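Local coordinates for bifunctional protein PutA (Bradyrhizobium diazoefficiens, PDB 6BSN), which probably oxidises proline to glutamate in two steps, joining an FAD-dependent proline dehydrogenase to an NAD-dependent aldehyde dehydrogenase in one chain, at residues A12-D17 against G362-T367; E282-L287 against Q317-A322. The protein carries 1 engineered substitution. All blocks are in the same frame, centred on the assembly; numbering follows the deposited sequence.

Contact 1 of 2, residues A12-D17 against G362-T367; sequences APYAPD and GYPVFT. With FDA (dihydroflavine-adenine dinucleotide), chain C.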
loop_
_atom_site.group_PDB
_atom_site.type_symbol
_atom_site.label_atom_id
_atom_site.label_comp_id
_atom_site.label_asym_id
_atom_site.label_seq_id
_atom_site.Cartn_x
_atom_site.Cartn_y
_atom_site.Cartn_z
ATOM N N ALA A 12 -34.693 -34.088 -0.101
ATOM C CA ALA A 12 -33.407 -33.872 0.541
ATOM C C ALA A 12 -33.181 -32.384 0.830
ATOM O O ALA A 12 -33.776 -31.514 0.181
ATOM C CB ALA A 12 -32.298 -34.420 -0.352
ATOM N N PRO A 13 -32.324 -32.057 1.805
ATOM C CA PRO A 13 -31.981 -30.644 2.029
ATOM C C PRO A 13 -31.424 -30.014 0.761
ATOM O O PRO A 13 -30.674 -30.645 0.006
ATOM C CB PRO A 13 -30.932 -30.699 3.149
ATOM C CG PRO A 13 -31.325 -31.942 3.943
ATOM C CD PRO A 13 -31.796 -32.931 2.872
ATOM N N TYR A 14 -31.802 -28.750 0.539
ATOM C CA TYR A 14 -31.604 -28.105 -0.755
ATOM C C TYR A 14 -30.163 -27.679 -0.966
ATOM O O TYR A 14 -29.591 -27.921 -2.033
ATOM C CB TYR A 14 -32.515 -26.877 -0.891
ATOM C CG TYR A 14 -32.784 -26.494 -2.332
ATOM C CD1 TYR A 14 -33.601 -27.295 -3.132
ATOM C CD2 TYR A 14 -32.229 -25.343 -2.898
ATOM C CE1 TYR A 14 -33.873 -26.967 -4.455
ATOM C CE2 TYR A 14 -32.485 -25.005 -4.226
ATOM C CZ TYR A 14 -33.318 -25.827 -4.993
ATOM O OH TYR A 14 -33.590 -25.527 -6.300
ATOM N N ALA A 15 -29.569 -27.036 0.036
ATOM C CA ALA A 15 -28.262 -26.391 -0.105
ATOM C C ALA A 15 -27.431 -26.619 1.155
ATOM O O ALA A 15 -27.053 -25.671 1.845
ATOM C CB ALA A 15 -28.440 -24.895 -0.373
ATOM N N PRO A 16 -27.100 -27.872 1.468
ATOM C CA PRO A 16 -26.296 -28.142 2.668
ATOM C C PRO A 16 -24.897 -27.565 2.511
ATOM O O PRO A 16 -24.504 -27.087 1.445
ATOM C CB PRO A 16 -26.284 -29.672 2.763
ATOM C CG PRO A 16 -26.503 -30.150 1.329
ATOM C CD PRO A 16 -27.378 -29.099 0.685
ATOM N N ASP A 17 -24.149 -27.578 3.614
ATOM C CA ASP A 17 -22.845 -26.921 3.659
ATOM C C ASP A 17 -21.804 -27.711 2.859
ATOM O O ASP A 17 -21.704 -28.937 2.994
ATOM C CB ASP A 17 -22.411 -26.755 5.119
ATOM C CG ASP A 17 -20.961 -26.349 5.262
ATOM O OD1 ASP A 17 -20.638 -25.168 5.031
ATOM O OD2 ASP A 17 -20.140 -27.217 5.622
ATOM N N GLY A 362 -28.296 -20.679 0.428
ATOM C CA GLY A 362 -27.162 -21.427 -0.085
ATOM C C GLY A 362 -27.459 -21.849 -1.506
ATOM O O GLY A 362 -28.561 -21.641 -2.024
ATOM N N TYR A 363 -26.457 -22.455 -2.136
ATOM C CA TYR A 363 -26.582 -22.934 -3.507
ATOM C C TYR A 363 -26.863 -24.435 -3.544
ATOM O O TYR A 363 -26.231 -25.203 -2.812
ATOM C CB TYR A 363 -25.310 -22.652 -4.302
ATOM C CG TYR A 363 -24.977 -21.187 -4.348
ATOM C CD1 TYR A 363 -24.013 -20.649 -3.488
ATOM C CD2 TYR A 363 -25.651 -20.329 -5.215
ATOM C CE1 TYR A 363 -23.704 -19.291 -3.514
ATOM C CE2 TYR A 363 -25.355 -18.975 -5.252
ATOM C CZ TYR A 363 -24.379 -18.459 -4.396
ATOM O OH TYR A 363 -24.080 -17.116 -4.415
ATOM N N PRO A 364 -27.817 -24.883 -4.372
ATOM C CA PRO A 364 -28.026 -26.328 -4.540
ATOM C C PRO A 364 -26.875 -27.025 -5.243
ATOM O O PRO A 364 -26.822 -28.261 -5.236
ATOM C CB PRO A 364 -29.304 -26.395 -5.388
ATOM C CG PRO A 364 -29.244 -25.146 -6.224
ATOM C CD PRO A 364 -28.724 -24.099 -5.231
ATOM N N VAL A 365 -25.971 -26.283 -5.867
ATOM C CA VAL A 365 -24.850 -26.866 -6.582
ATOM C C VAL A 365 -23.553 -26.508 -5.874
ATOM O O VAL A 365 -23.473 -25.535 -5.123
ATOM C CB VAL A 365 -24.806 -26.400 -8.050
ATOM C CG1 VAL A 365 -25.935 -27.018 -8.831
ATOM C CG2 VAL A 365 -24.873 -24.864 -8.099
ATOM N N PHE A 366 -22.524 -27.317 -6.117
ATOM C CA PHE A 366 -21.178 -26.916 -5.732
ATOM C C PHE A 366 -20.769 -25.681 -6.524
ATOM O O PHE A 366 -21.265 -25.436 -7.631
ATOM C CB PHE A 366 -20.196 -28.079 -5.955
ATOM C CG PHE A 366 -20.587 -29.335 -5.189
ATOM C CD1 PHE A 366 -20.469 -29.378 -3.802
ATOM C CD2 PHE A 366 -21.112 -30.436 -5.846
ATOM C CE1 PHE A 366 -20.851 -30.511 -3.091
ATOM C CE2 PHE A 366 -21.502 -31.567 -5.140
ATOM C CZ PHE A 366 -21.377 -31.611 -3.771
ATOM N N THR A 367 -19.868 -24.884 -5.937
ATOM C CA THR A 367 -19.381 -23.664 -6.568
ATOM C C THR A 367 -17.925 -23.766 -6.985
ATOM O O THR A 367 -17.420 -22.858 -7.648
ATOM C CB THR A 367 -19.563 -22.445 -5.639
ATOM O OG1 THR A 367 -18.976 -22.703 -4.353
ATOM C CG2 THR A 367 -21.032 -22.156 -5.432
HETATM P PA FDA C . -16.123 -30.867 -17.751
HETATM O O1A FDA C . -15.193 -29.790 -18.379
HETATM O O2A FDA C . -15.572 -31.927 -16.975
HETATM O O5B FDA C . -17.058 -30.416 -16.693
HETATM C C5B FDA C . -17.840 -29.249 -16.920
HETATM C C4B FDA C . -18.923 -29.129 -15.851
HETATM O O4B FDA C . -18.399 -28.823 -14.587
HETATM C C3B FDA C . -19.950 -28.066 -16.078
HETATM O O3B FDA C . -20.876 -28.470 -16.998
HETATM C C2B FDA C . -20.530 -27.910 -14.730
HETATM O O2B FDA C . -21.502 -28.875 -14.500
HETATM C C1B FDA C . -19.349 -28.134 -13.845
HETATM N N9A FDA C . -18.749 -26.908 -13.344
HETATM C C8A FDA C . -18.087 -25.914 -14.051
HETATM N N7A FDA C . -17.705 -24.963 -13.211
HETATM C C5A FDA C . -18.104 -25.296 -11.919
HETATM C C6A FDA C . -17.985 -24.705 -10.675
HETATM N N6A FDA C . -17.307 -23.447 -10.527
HETATM N N1A FDA C . -18.492 -25.304 -9.587
HETATM C C2A FDA C . -19.140 -26.484 -9.670
HETATM N N3A FDA C . -19.266 -27.093 -10.880
HETATM C C4A FDA C . -18.772 -26.541 -11.987
HETATM N N1 FDA C . -26.589 -32.007 -18.239
HETATM C C2 FDA C . -27.752 -31.859 -17.423
HETATM O O2 FDA C . -27.733 -30.866 -16.475
HETATM N N3 FDA C . -28.872 -32.714 -17.602
HETATM C C4 FDA C . -28.832 -33.716 -18.593
HETATM O O4 FDA C . -29.892 -34.561 -18.787
HETATM C C4X FDA C . -27.613 -33.872 -19.436
HETATM N N5 FDA C . -27.581 -34.864 -20.473
HETATM C C5X FDA C . -26.311 -35.119 -21.136
HETATM C C6 FDA C . -26.210 -36.285 -22.072
HETATM C C7 FDA C . -24.946 -36.567 -22.658
HETATM C C7M FDA C . -24.827 -37.734 -23.599
HETATM C C8 FDA C . -23.798 -35.756 -22.362
HETATM C C8M FDA C . -22.442 -36.030 -22.968
HETATM C C9 FDA C . -23.908 -34.660 -21.480
HETATM C C9A FDA C . -25.217 -34.352 -20.860
HETATM N N10 FDA C . -25.348 -33.174 -20.026
HETATM C C10 FDA C . -26.544 -33.039 -19.248
HETATM C "C1'" FDA C . -24.327 -32.112 -19.970
HETATM C "C2'" FDA C . -23.400 -32.315 -18.783
HETATM O "O2'" FDA C . -24.089 -32.122 -17.599
HETATM C "C3'" FDA C . -22.220 -31.360 -18.843
HETATM O "O3'" FDA C . -22.746 -30.098 -18.865
HETATM C "C4'" FDA C . -21.290 -31.479 -20.052
HETATM O "O4'" FDA C . -21.278 -32.777 -20.544
HETATM C "C5'" FDA C . -19.861 -31.092 -19.685
HETATM O "O5'" FDA C . -19.401 -31.843 -18.577
HETATM P P FDA C . -18.088 -32.771 -18.609
HETATM O O1P FDA C . -17.983 -33.970 -17.614
HETATM O O2P FDA C . -18.044 -33.109 -20.141
HETATM O O3P FDA C . -16.934 -31.617 -18.752
HETATM O O HOH W 1 -28.842 -29.988 -4.350
#

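Contact 2 of 2, residues E282-L287 against Q317-A322; sequences EEADRL and QKRASA. With PRO (proline), chain G.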
loop_
_atom_site.group_PDB
_atom_site.type_symbol
_atom_site.label_atom_id
_atom_site.label_comp_id
_atom_site.label_asym_id
_atom_site.label_seq_id
_atom_site.Cartn_x
_atom_site.Cartn_y
_atom_site.Cartn_z
ATOM N N GLU A 282 -33.088 -31.277 -15.420
ATOM C CA GLU A 282 -33.137 -29.860 -15.751
ATOM C C GLU A 282 -32.774 -29.067 -14.496
ATOM O O GLU A 282 -31.901 -29.497 -13.729
ATOM C CB GLU A 282 -34.518 -29.514 -16.324
ATOM C CG GLU A 282 -34.886 -30.424 -17.539
ATOM C CD GLU A 282 -36.166 -30.037 -18.234
ATOM O OE1 GLU A 282 -36.170 -28.960 -18.882
ATOM O OE2 GLU A 282 -37.161 -30.820 -18.137
ATOM N N GLU A 283 -33.408 -27.917 -14.277
ATOM C CA GLU A 283 -32.974 -27.023 -13.210
ATOM C C GLU A 283 -33.190 -27.647 -11.832
ATOM O O GLU A 283 -33.995 -28.565 -11.645
ATOM C CB GLU A 283 -33.709 -25.686 -13.292
ATOM C CG GLU A 283 -33.457 -24.921 -14.583
ATOM C CD GLU A 283 -34.439 -25.292 -15.723
ATOM O OE1 GLU A 283 -34.512 -24.499 -16.680
ATOM O OE2 GLU A 283 -35.125 -26.352 -15.677
ATOM N N ALA A 284 -32.476 -27.107 -10.842
ATOM C CA ALA A 284 -32.544 -27.691 -9.505
ATOM C C ALA A 284 -33.925 -27.529 -8.874
ATOM O O ALA A 284 -34.359 -28.412 -8.116
ATOM C CB ALA A 284 -31.457 -27.094 -8.609
ATOM N N ASP A 285 -34.637 -26.431 -9.167
ATOM C CA ASP A 285 -35.964 -26.281 -8.562
ATOM C C ASP A 285 -37.015 -27.195 -9.196
ATOM O O ASP A 285 -38.167 -27.185 -8.749
ATOM C CB ASP A 285 -36.442 -24.811 -8.609
ATOM C CG ASP A 285 -36.753 -24.322 -10.029
ATOM O OD1 ASP A 285 -36.538 -25.087 -10.986
ATOM O OD2 ASP A 285 -37.192 -23.160 -10.197
ATOM N N ARG A 286 -36.652 -27.983 -10.209
ATOM C CA ARG A 286 -37.544 -28.987 -10.784
ATOM C C ARG A 286 -37.165 -30.416 -10.408
ATOM O O ARG A 286 -37.891 -31.351 -10.778
ATOM C CB ARG A 286 -37.572 -28.851 -12.316
ATOM C CG ARG A 286 -38.314 -27.614 -12.828
ATOM C CD ARG A 286 -37.924 -27.305 -14.276
ATOM N NE ARG A 286 -39.009 -26.620 -14.969
ATOM C CZ ARG A 286 -38.909 -26.046 -16.162
ATOM N NH1 ARG A 286 -37.748 -26.042 -16.816
ATOM N NH2 ARG A 286 -39.986 -25.474 -16.698
ATOM N N LEU A 287 -36.072 -30.616 -9.663
ATOM C CA LEU A 287 -35.644 -31.969 -9.304
ATOM C C LEU A 287 -36.769 -32.752 -8.628
ATOM O O LEU A 287 -37.181 -33.819 -9.108
ATOM C CB LEU A 287 -34.400 -31.909 -8.397
ATOM C CG LEU A 287 -33.800 -33.274 -7.990
ATOM C CD1 LEU A 287 -33.506 -34.141 -9.212
ATOM C CD2 LEU A 287 -32.531 -33.103 -7.141
ATOM N N GLN A 317 -24.997 -31.332 -8.105
ATOM C CA GLN A 317 -25.969 -31.029 -7.062
ATOM C C GLN A 317 -25.593 -31.746 -5.778
ATOM O O GLN A 317 -25.257 -32.936 -5.789
ATOM C CB GLN A 317 -27.390 -31.442 -7.473
ATOM C CG GLN A 317 -27.985 -30.654 -8.652
ATOM C CD GLN A 317 -29.490 -30.496 -8.547
ATOM O OE1 GLN A 317 -30.025 -30.229 -7.469
ATOM N NE2 GLN A 317 -30.187 -30.685 -9.663
ATOM N N LYS A 318 -25.678 -31.022 -4.664
ATOM C CA LYS A 318 -25.414 -31.644 -3.377
ATOM C C LYS A 318 -26.396 -32.773 -3.086
ATOM O O LYS A 318 -26.074 -33.685 -2.314
ATOM C CB LYS A 318 -25.453 -30.573 -2.282
ATOM C CG LYS A 318 -24.428 -29.458 -2.516
ATOM C CD LYS A 318 -24.781 -28.182 -1.750
ATOM C CE LYS A 318 -23.657 -27.149 -1.875
ATOM N NZ LYS A 318 -23.955 -25.882 -1.135
ATOM N N ARG A 319 -27.568 -32.754 -3.710
ATOM C CA ARG A 319 -28.534 -33.828 -3.510
ATOM C C ARG A 319 -28.268 -35.037 -4.402
ATOM O O ARG A 319 -29.003 -36.021 -4.299
ATOM C CB ARG A 319 -29.953 -33.310 -3.758
ATOM C CG ARG A 319 -30.430 -32.294 -2.739
ATOM C CD ARG A 319 -31.774 -31.659 -3.146
ATOM N NE ARG A 319 -31.638 -30.870 -4.366
ATOM C CZ ARG A 319 -32.655 -30.348 -5.054
ATOM N NH1 ARG A 319 -33.902 -30.527 -4.652
ATOM N NH2 ARG A 319 -32.422 -29.658 -6.171
ATOM N N ALA A 320 -27.236 -35.001 -5.256
ATOM C CA ALA A 320 -27.055 -36.064 -6.250
ATOM C C ALA A 320 -27.020 -37.448 -5.600
ATOM O O ALA A 320 -27.725 -38.373 -6.028
ATOM C CB ALA A 320 -25.778 -35.817 -7.049
ATOM N N SER A 321 -26.224 -37.602 -4.541
ATOM C CA SER A 321 -26.095 -38.909 -3.904
ATOM C C SER A 321 -27.435 -39.394 -3.349
ATOM O O SER A 321 -27.739 -40.592 -3.396
ATOM C CB SER A 321 -25.038 -38.851 -2.794
ATOM O OG SER A 321 -24.791 -40.163 -2.311
ATOM N N ALA A 322 -28.253 -38.480 -2.817
ATOM C CA ALA A 322 -29.575 -38.870 -2.331
ATOM C C ALA A 322 -30.516 -39.236 -3.483
ATOM O O ALA A 322 -31.406 -40.078 -3.317
ATOM C CB ALA A 322 -30.161 -37.749 -1.466
HETATM N N PRO G . -41.437 -20.772 -15.517
HETATM C CA PRO G . -41.416 -22.102 -14.943
HETATM C C PRO G . -39.969 -22.616 -14.731
HETATM O O PRO G . -39.039 -22.265 -15.509
HETATM C CB PRO G . -42.191 -23.029 -15.844
HETATM C CG PRO G . -43.078 -22.107 -16.671
HETATM C CD PRO G . -42.479 -20.679 -16.495
HETATM O OXT PRO G . -39.711 -23.400 -13.774
HETATM O O HOH W 2 -32.684 -31.021 -11.466
HETATM O O HOH W 3 -36.217 -29.580 -6.383
#

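Contact 1 of 2, residues A12-D17 against G362-T367
Tyr14 lays one face of its phenol ring against the pyrrolidine of Pro364, and Pro364 CB stands 4.1 Å from the Tyr14 ring centroid, 29° off the ring normal: a CH-pi contact made off-centre. The touch is displaced toward Tyr14 CE2, which comes to 3.7 Å from Pro364 CB, and the two side chains run side by side in the same direction. Having CG anti to the backbone N (chi1 -157°) sets the ring beside the tyrosine's own carbonyl carbon, which lets ring and carbonyl both face Pro364; Tyr14 O receives a CA-H...O contact from Pro364 CA at 3.4 Å. A water lies 2.8 Å from Pro364 O and 3.2 Å from Tyr14 O and can donate to both, though other acceptors compete for its protons. Next along, Ala15 presses its methyl onto bare backbone, with Ala15 CB 3.3 Å from Tyr363 O; a side-chain carbon on Gly362 would clash with this methyl. A serine in place of Tyr14 has no ring to cover Pro364 CB, and would probably leave a gap there and beside Ala284 and Arg319, which the ring also touches. At the far end of 362-367, Thr367 O accepts a hydrogen bond of 2.9 Å from the adenine amine N6A of the reduced FAD. The N-terminal loop leads into helix 18-28, which Asp17 caps at Glu20 N, while 362-367 joins helix 348-357 to helix 369-385 in the proline dehydrogenase barrel, with Phe366 wedged between helices 18-28 and 369-385.

Contact 2 of 2, residues E282-L287 against Q317-A322
Gln317 reaches across to Ala284 and Leu287, its side chain bent at chi2 (-148°), and Gln317 OE1 rests 3.6 Å from the methyl carbon CB of Ala284. The same oxygen takes a hydrogen bond in its carbonyl plane from Arg319 NH2 at 2.8 Å, so one polar atom both packs on apolar carbons and steadies the arginine. Gln317 NE2 bonds to Gln314, a residue of the FAD site, and weakly to a water that can donate to Glu283 O, though other acceptors compete for it. Lys318 turns the chain, its amine bound to Asp18, Pro16 and Tyr363 outside this contact. Arg319 makes the one direct hydrogen bond between the segments. Its NH2 gives a nearly straight bond (165°) of 3.0 Å to Ala284 O; the oxygen lies in the guanidinium plane, whereas the donor sits well above the carbonyl plane, across from Leu287 N, which reaches the other face of the carbonyl. A water bridges Arg319 NH1 to Ala284 O, closing a second route to that acceptor. Over the centre of the guanidinium lies Leu287 CD2, 3.5 Å from Arg319 CZ, approaching from the opposite direction and covering that face with a methyl. Ala320 completes a type I turn by its N bonding to Gln317 O at 2.9 Å, and helix 320-333 begins there. In 282-287, Arg286 is held by a salt bridge from NH1 to Glu283 OE2 at 2.9 Å, while the carboxylate of a bound proline lies over one face of its guanidinium, offset toward the rim. Both segments follow adjacent parallel strands of the TIM-type barrel, 276-279 and 309-314, and lead into helices 287-298 and 320-333.

How the contacts relate
Both contacts are largely buried and adjoin in the proline dehydrogenase part, their centres about 9 Å apart. In contact 1 the touching residues of 12-17 are partly exposed and those of 362-367 buried; in contact 2 only Leu287 of the touching residues is partly exposed. Contact 2 joins two consecutive strand-to-helix connections of the barrel through a guanidinium that bonds to a backbone carbonyl and carries a leucine methyl on its face; contact 1 brings the N-terminal arm onto the helix-to-helix loop between 348-357 and 369-385, without a direct hydrogen bond. Lys318 stitches them together, its NZ 2.9 Å from both Pro16 O and Tyr363 O. Contact 1 meets the FAD adenine, contact 2 a bound proline.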